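Aln2 (Streptomyces sp. CM020, PDB 6P7L) belongs to the SnoaL-like branch of the NTF2-like superfamily and probably takes part in the biosynthesis of the polyketide antibiotic alnumycin. Local coordinates at the interface of chains A and B. Residues are numbered along the deposited sequence; one frame, centred on the assembly and turned at random. Chains: chain A/B, Aln2.

Contact 1: the interface of chains A and B. Residues chain A 31-32, 37, 106-108; chain B 38-39, 42.
B:Gln42 reaches from helix 34-52 of chain B to strand 106-110 of chain A, where its side-chain amide meets the backbone. Both chains are copies of one SnoaL-like, NTF2-like protein; here a helix of one copy meets the sheet of the other. The amide nitrogen NE2 of B:Gln42 donates to the carbonyl O of A:Met106 at 3.0 Å, lying in the plane of that carbonyl. The amide oxygen OE1 of B:Gln42 accepts from the backbone N of A:Val108, also at 3.0 Å. This N-H is tilted 25° from the plane of the side-chain carbonyl. The two bonds tell the oxygen end of the amide from its nitrogen end and fix its rotation. The strand is met by an acceptor and a donor, much as a neighbouring strand would meet it. A bend at chi2 (-55°) turns the amide of B:Gln42 toward the strand.

Packing is close around the stem of this side chain. CD2 of A:Leu31 lies 3.7 Å from CB of B:Gln42, the two side chains running antiparallel past one another. CD of A:Pro32 comes against CG of B:Gln42. The ring of A:Tyr37 passes the amide with its plane turned 67° from it, and its CE1 is 3.8 Å from NE2 of B:Gln42.

One turn back along the helix, B:Val38 divides its two methyl groups. CG1 of B:Val38 packs on A:Pro32, 3.7 Å from its ring atom CG. CG2 of B:Val38 lies 3.9 Å from CB of A:Tyr37 and also meets the start of its ring.

The contact thins out at B:Glu39. Its CG touches CD1 of A:Leu31 at 3.9 Å, and the side chains cross obliquely. Beyond CG the chain is extended and carries the carboxylate on past the leucine. B:Glu39 buries 31 Å² against chain A, where B:Gln42 buries 77 Å².

Contact 2: the interface of chains A and B. Residues chain A 105, 107, 119, 121, 140; chain B 45-46, 49.
B:His49 pushes its imidazole in beside the aromatic rings of A:Phe140 and A:Tyr121. A:Phe140 comes edge-on: its CE2 sits over the centre of one imidazole face, 3.8 Å above the plane. The two ring planes stand 72° apart. The carbonyl O of B:Ala45, from the same helix, lies above the opposite face, toward the rim. A:Tyr121 runs alongside, with its CE1 3.4 Å from CD2 of B:His49.

Next to this core, CG2 of A:Thr107 lies 3.8 Å from CB of B:Ala45 and also meets the histidine. With chi1 at 61°, the threonine keeps this methyl toward the helix and its hydroxyl toward A:Ser119. The methyl also lies near B:Arg46, whose side chain is poorly ordered.

Polar groups take over at the imidazole nitrogens. NE2 of B:His49 donates to the carbonyl O of A:Met105 at 2.7 Å. The bond is bent, and the oxygen lies somewhat out of the ring plane. A:Met105 is poorly ordered. ND1 of B:His49 meets the O of a water at 2.8 Å, in the ring plane. This water also meets the hydroxyl OG of A:Ser119. That same OG of A:Ser119 hydrogen-bonds OG1 of A:Thr107 at 2.6 Å.

In the fold, helix 34-52 of chain B lies against strands 106-110, 116-127 and 139-148 of chain A, and A:Met105 sits at the break between strands 98-104 and 106-110.

Contact 1: the interface of chains A and B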
ATOM      1  N   LEU A  31      15.744 -13.122  -3.384  1.00 22.38           N
ATOM      2  CA  LEU A  31      14.475 -12.531  -3.809  1.00 16.94           C
ATOM      3  C   LEU A  31      13.411 -13.625  -3.896  1.00 22.31           C
ATOM      4  O   LEU A  31      13.719 -14.755  -4.275  1.00 21.50           O
ATOM      5  CB  LEU A  31      14.598 -11.828  -5.153  1.00 19.98           C
ATOM      6  CG  LEU A  31      15.446 -10.558  -5.124  1.00 21.03           C
ATOM      7  CD1 LEU A  31      15.986 -10.178  -6.522  1.00 30.24           C
ATOM      8  CD2 LEU A  31      14.655  -9.390  -4.553  1.00 19.68           C
ATOM      9  N   PRO A  32      12.173 -13.347  -3.518  1.00 22.93           N
ATOM     10  CA  PRO A  32      11.127 -14.375  -3.660  1.00 18.69           C
ATOM     11  C   PRO A  32      10.746 -14.568  -5.117  1.00 10.91           C
ATOM     12  O   PRO A  32      10.767 -13.623  -5.901  1.00 14.93           O
ATOM     13  CB  PRO A  32       9.939 -13.793  -2.887  1.00 16.40           C
ATOM     14  CG  PRO A  32      10.093 -12.345  -3.064  1.00 17.52           C
ATOM     15  CD  PRO A  32      11.612 -12.044  -3.117  1.00 18.43           C
ATOM     16  N   TYR A  37       5.558 -14.398  -4.225  1.00 15.42           N
ATOM     17  CA  TYR A  37       5.159 -13.034  -3.885  1.00 15.75           C
ATOM     18  C   TYR A  37       3.658 -12.821  -4.089  1.00 12.53           C
ATOM     19  O   TYR A  37       2.950 -12.311  -3.197  1.00 12.47           O
ATOM     20  CB  TYR A  37       5.959 -12.042  -4.712  1.00 13.90           C
ATOM     21  CG  TYR A  37       5.690 -10.647  -4.294  1.00 16.16           C
ATOM     22  CD1 TYR A  37       6.376 -10.095  -3.210  1.00 17.04           C
ATOM     23  CD2 TYR A  37       4.724  -9.887  -4.923  1.00 16.37           C
ATOM     24  CE1 TYR A  37       6.132  -8.817  -2.805  1.00 20.58           C
ATOM     25  CE2 TYR A  37       4.461  -8.587  -4.501  1.00 17.83           C
ATOM     26  CZ  TYR A  37       5.183  -8.075  -3.442  1.00 17.38           C
ATOM     27  OH  TYR A  37       4.949  -6.794  -2.977  1.00 23.11           O
ATOM     28  N   MET A 106       6.716  -4.437   2.291  1.00 10.52           N
ATOM     29  CA  MET A 106       6.821  -5.821   2.742  1.00 10.92           C
ATOM     30  C   MET A 106       7.989  -6.551   2.086  1.00 13.05           C
ATOM     31  O   MET A 106       8.037  -6.666   0.857  1.00 12.36           O
ATOM     32  CB  MET A 106       5.533  -6.580   2.442  1.00 13.80           C
ATOM     33  CG  MET A 106       5.558  -7.975   2.947  1.00 15.87           C
ATOM     34  SD  MET A 106       4.043  -8.842   2.483  1.00 27.59           S
ATOM     35  CE  MET A 106       2.827  -7.885   3.420  1.00 37.31           C
ATOM     36  N   THR A 107       8.918  -7.051   2.917  1.00 14.40           N
ATOM     37  CA  THR A 107       9.966  -7.967   2.484  1.00 15.55           C
ATOM     38  C   THR A 107       9.422  -9.390   2.577  1.00 13.94           C
ATOM     39  O   THR A 107       8.622  -9.730   3.469  1.00 13.85           O
ATOM     40  CB  THR A 107      11.258  -7.855   3.314  1.00 18.64           C
ATOM     41  OG1 THR A 107      10.978  -8.161   4.683  1.00 20.25           O
ATOM     42  CG2 THR A 107      11.887  -6.449   3.184  1.00 21.41           C
ATOM     43  N   VAL A 108       9.880 -10.232   1.665  1.00 14.92           N
ATOM     44  CA  VAL A 108       9.467 -11.633   1.604  1.00 15.00           C
ATOM     45  C   VAL A 108      10.704 -12.490   1.345  1.00 16.69           C
ATOM     46  O   VAL A 108      11.416 -12.252   0.366  1.00 18.20           O
ATOM     47  CB  VAL A 108       8.412 -11.877   0.493  1.00 15.01           C
ATOM     48  CG1 VAL A 108       8.084 -13.374   0.443  1.00 15.63           C
ATOM     49  CG2 VAL A 108       7.181 -11.045   0.718  1.00 16.11           C
TER
ATOM     50  N   VAL B  38       8.832  -7.711  -8.819  1.00 13.33           N
ATOM     51  CA  VAL B  38       9.102  -8.164  -7.458  1.00 12.94           C
ATOM     52  C   VAL B  38      10.384  -7.556  -6.925  1.00 13.26           C
ATOM     53  O   VAL B  38      10.436  -7.105  -5.769  1.00 16.68           O
ATOM     54  CB  VAL B  38       9.146  -9.697  -7.383  1.00 18.15           C
ATOM     55  CG1 VAL B  38       9.668 -10.181  -6.009  1.00 19.86           C
ATOM     56  CG2 VAL B  38       7.756 -10.227  -7.666  1.00 21.13           C
ATOM     57  N   GLU B  39      11.431  -7.549  -7.751  1.00 15.24           N
ATOM     58  CA  GLU B  39      12.721  -7.002  -7.345  1.00 13.53           C
ATOM     59  C   GLU B  39      12.589  -5.538  -6.945  1.00 14.14           C
ATOM     60  O   GLU B  39      13.206  -5.104  -5.960  1.00 12.89           O
ATOM     61  CB  GLU B  39      13.735  -7.150  -8.471  1.00 16.03           C
ATOM     62  CG  GLU B  39      15.141  -6.738  -8.099  1.00 23.99           C
ATOM     63  CD  GLU B  39      16.141  -6.943  -9.239  1.00 25.34           C
ATOM     64  OE1 GLU B  39      15.737  -7.105 -10.416  1.00 25.92           O
ATOM     65  OE2 GLU B  39      17.351  -6.948  -8.950  1.00 26.64           O
ATOM     66  N   GLN B  42      10.951  -5.211  -3.501  1.00 11.00           N
ATOM     67  CA  GLN B  42      11.884  -5.580  -2.442  1.00 12.68           C
ATOM     68  C   GLN B  42      12.970  -4.528  -2.274  1.00 15.86           C
ATOM     69  O   GLN B  42      13.388  -4.223  -1.147  1.00 13.23           O
ATOM     70  CB  GLN B  42      12.511  -6.941  -2.745  1.00 16.46           C
ATOM     71  CG  GLN B  42      11.478  -8.074  -2.807  1.00 16.72           C
ATOM     72  CD  GLN B  42      10.661  -8.150  -1.547  1.00 13.73           C
ATOM     73  OE1 GLN B  42      11.122  -8.647  -0.499  1.00 15.88           O
ATOM     74  NE2 GLN B  42       9.472  -7.576  -1.606  1.00 13.97           N
TER

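Contact 2: the interface of chains A and B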
ATOM      1  N   MET A 105       5.428  -1.874   2.377  1.00 18.70           N
ATOM      2  CA  MET A 105       6.884  -2.022   2.500  1.00 18.15           C
ATOM      3  C   MET A 105       7.250  -3.430   2.980  1.00 10.35           C
ATOM      4  O   MET A 105       7.999  -3.604   3.964  1.00 14.32           O
ATOM      5  CB  MET A 105       7.506  -0.994   3.461  1.00 31.72           C
ATOM      6  CG  MET A 105       7.627   0.465   3.063  1.00 76.53           C
ATOM      7  SD  MET A 105       8.210   0.865   1.405  1.00 38.57           S
ATOM      8  CE  MET A 105       6.480   0.862   0.913  1.00  9.56           C
ATOM      9  N   THR A 107       8.918  -7.051   2.917  1.00 14.40           N
ATOM     10  CA  THR A 107       9.966  -7.967   2.484  1.00 15.55           C
ATOM     11  C   THR A 107       9.422  -9.390   2.577  1.00 13.94           C
ATOM     12  O   THR A 107       8.622  -9.730   3.469  1.00 13.85           O
ATOM     13  CB  THR A 107      11.258  -7.855   3.314  1.00 18.64           C
ATOM     14  OG1 THR A 107      10.978  -8.161   4.683  1.00 20.25           O
ATOM     15  CG2 THR A 107      11.887  -6.449   3.184  1.00 21.41           C
ATOM     16  N   SER A 119       8.384  -9.133   6.637  1.00 13.60           N
ATOM     17  CA  SER A 119       8.419  -7.979   7.530  1.00 13.70           C
ATOM     18  C   SER A 119       7.727  -6.861   6.777  1.00 14.14           C
ATOM     19  O   SER A 119       7.877  -6.730   5.550  1.00 16.27           O
ATOM     20  CB  SER A 119       9.848  -7.579   7.936  1.00 19.44           C
ATOM     21  OG  SER A 119      10.519  -6.853   6.903  1.00 23.40           O
ATOM     22  N   TYR A 121       5.301  -2.858   7.265  1.00 12.18           N
ATOM     23  CA  TYR A 121       4.629  -1.822   8.021  1.00 12.67           C
ATOM     24  C   TYR A 121       3.124  -2.097   8.031  1.00 13.70           C
ATOM     25  O   TYR A 121       2.561  -2.530   7.028  1.00 15.28           O
ATOM     26  CB  TYR A 121       4.846  -0.460   7.371  1.00 12.27           C
ATOM     27  CG  TYR A 121       6.293   0.019   7.249  1.00 12.90           C
ATOM     28  CD1 TYR A 121       7.325  -0.630   7.889  1.00 13.38           C
ATOM     29  CD2 TYR A 121       6.598   1.141   6.496  1.00 16.31           C
ATOM     30  CE1 TYR A 121       8.640  -0.158   7.803  1.00 14.08           C
ATOM     31  CE2 TYR A 121       7.888   1.604   6.383  1.00 15.52           C
ATOM     32  CZ  TYR A 121       8.903   0.956   7.063  1.00 16.91           C
ATOM     33  OH  TYR A 121      10.185   1.450   7.000  1.00 18.33           O
ATOM     34  N   PHE A 140       5.507  -2.258  13.132  1.00 17.13           N
ATOM     35  CA  PHE A 140       6.400  -3.062  12.322  1.00 13.99           C
ATOM     36  C   PHE A 140       6.142  -4.511  12.664  1.00 13.47           C
ATOM     37  O   PHE A 140       6.266  -4.913  13.833  1.00 15.48           O
ATOM     38  CB  PHE A 140       7.841  -2.719  12.580  1.00 16.71           C
ATOM     39  CG  PHE A 140       8.784  -3.321  11.578  1.00 20.40           C
ATOM     40  CD1 PHE A 140       9.302  -4.591  11.747  1.00 20.25           C
ATOM     41  CD2 PHE A 140       9.129  -2.614  10.447  1.00 15.88           C
ATOM     42  CE1 PHE A 140      10.186  -5.136  10.824  1.00 26.19           C
ATOM     43  CE2 PHE A 140      10.025  -3.168   9.497  1.00 25.33           C
ATOM     44  CZ  PHE A 140      10.535  -4.418   9.706  1.00 22.89           C
TER
ATOM     45  N   ALA B  45      11.198  -1.742  -0.300  1.00 12.65           N
ATOM     46  CA  ALA B  45      10.952  -2.127   1.084  1.00 14.39           C
ATOM     47  C   ALA B  45      12.245  -2.021   1.887  1.00 16.33           C
ATOM     48  O   ALA B  45      12.283  -1.405   2.952  1.00 16.12           O
ATOM     49  CB  ALA B  45      10.401  -3.554   1.151  1.00 13.01           C
ATOM     50  N   ARG B  46      13.345  -2.565   1.353  1.00 17.02           N
ATOM     51  CA  ARG B  46      14.605  -2.543   2.101  1.00 20.38           C
ATOM     52  C   ARG B  46      15.147  -1.131   2.231  1.00 19.54           C
ATOM     53  O   ARG B  46      15.644  -0.752   3.288  1.00 18.95           O
ATOM     54  CB  ARG B  46      15.637  -3.459   1.421  1.00 21.87           C
ATOM     55  CG  ARG B  46      15.212  -4.923   1.505  1.00 22.56           C
ATOM     56  CD  ARG B  46      16.199  -5.927   0.976  1.00 31.53           C
ATOM     57  NE  ARG B  46      15.939  -7.226   1.598  1.00 56.39           N
ATOM     58  CZ  ARG B  46      15.149  -8.168   1.089  1.00 81.82           C
ATOM     59  NH1 ARG B  46      14.539  -7.980  -0.070  1.00 75.38           N
ATOM     60  NH2 ARG B  46      14.974  -9.308   1.740  1.00101.68           N
ATOM     61  N   HIS B  49      12.968   0.669   4.874  1.00 13.89           N
ATOM     62  CA  HIS B  49      13.221   0.147   6.218  1.00 14.81           C
ATOM     63  C   HIS B  49      14.504   0.731   6.774  1.00 15.38           C
ATOM     64  O   HIS B  49      14.577   1.082   7.952  1.00 16.79           O
ATOM     65  CB  HIS B  49      13.330  -1.376   6.260  1.00 17.29           C
ATOM     66  CG  HIS B  49      12.047  -2.094   6.030  1.00 20.04           C
ATOM     67  ND1 HIS B  49      11.950  -3.466   6.102  1.00 20.38           N
ATOM     68  CD2 HIS B  49      10.819  -1.645   5.677  1.00 16.40           C
ATOM     69  CE1 HIS B  49      10.715  -3.834   5.793  1.00 25.67           C
ATOM     70  NE2 HIS B  49      10.008  -2.743   5.544  1.00 15.60           N
TER
HETATM   71  O   HOH W   1      13.512  -5.630   7.092  1.00 53.24           O

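The centres of the C-alpha atoms of contact 1 and contact 2 are about 10 Å apart. Both use helix 34-52 of chain B, contact 2 lying further along it, and they share A:Thr107. B:Gln42 and B:His49, seven residues apart, each bond to backbone of the same stretch of chain A. These two grips lie about two turns apart on one face of the helix. Chain A also brings its own helix 34-52 into contact 1, through A:Tyr37. The two chains do not meet about an exact two-fold axis. The deposited assembly holds three copies; the structure alone does not show which oligomer works in the cell.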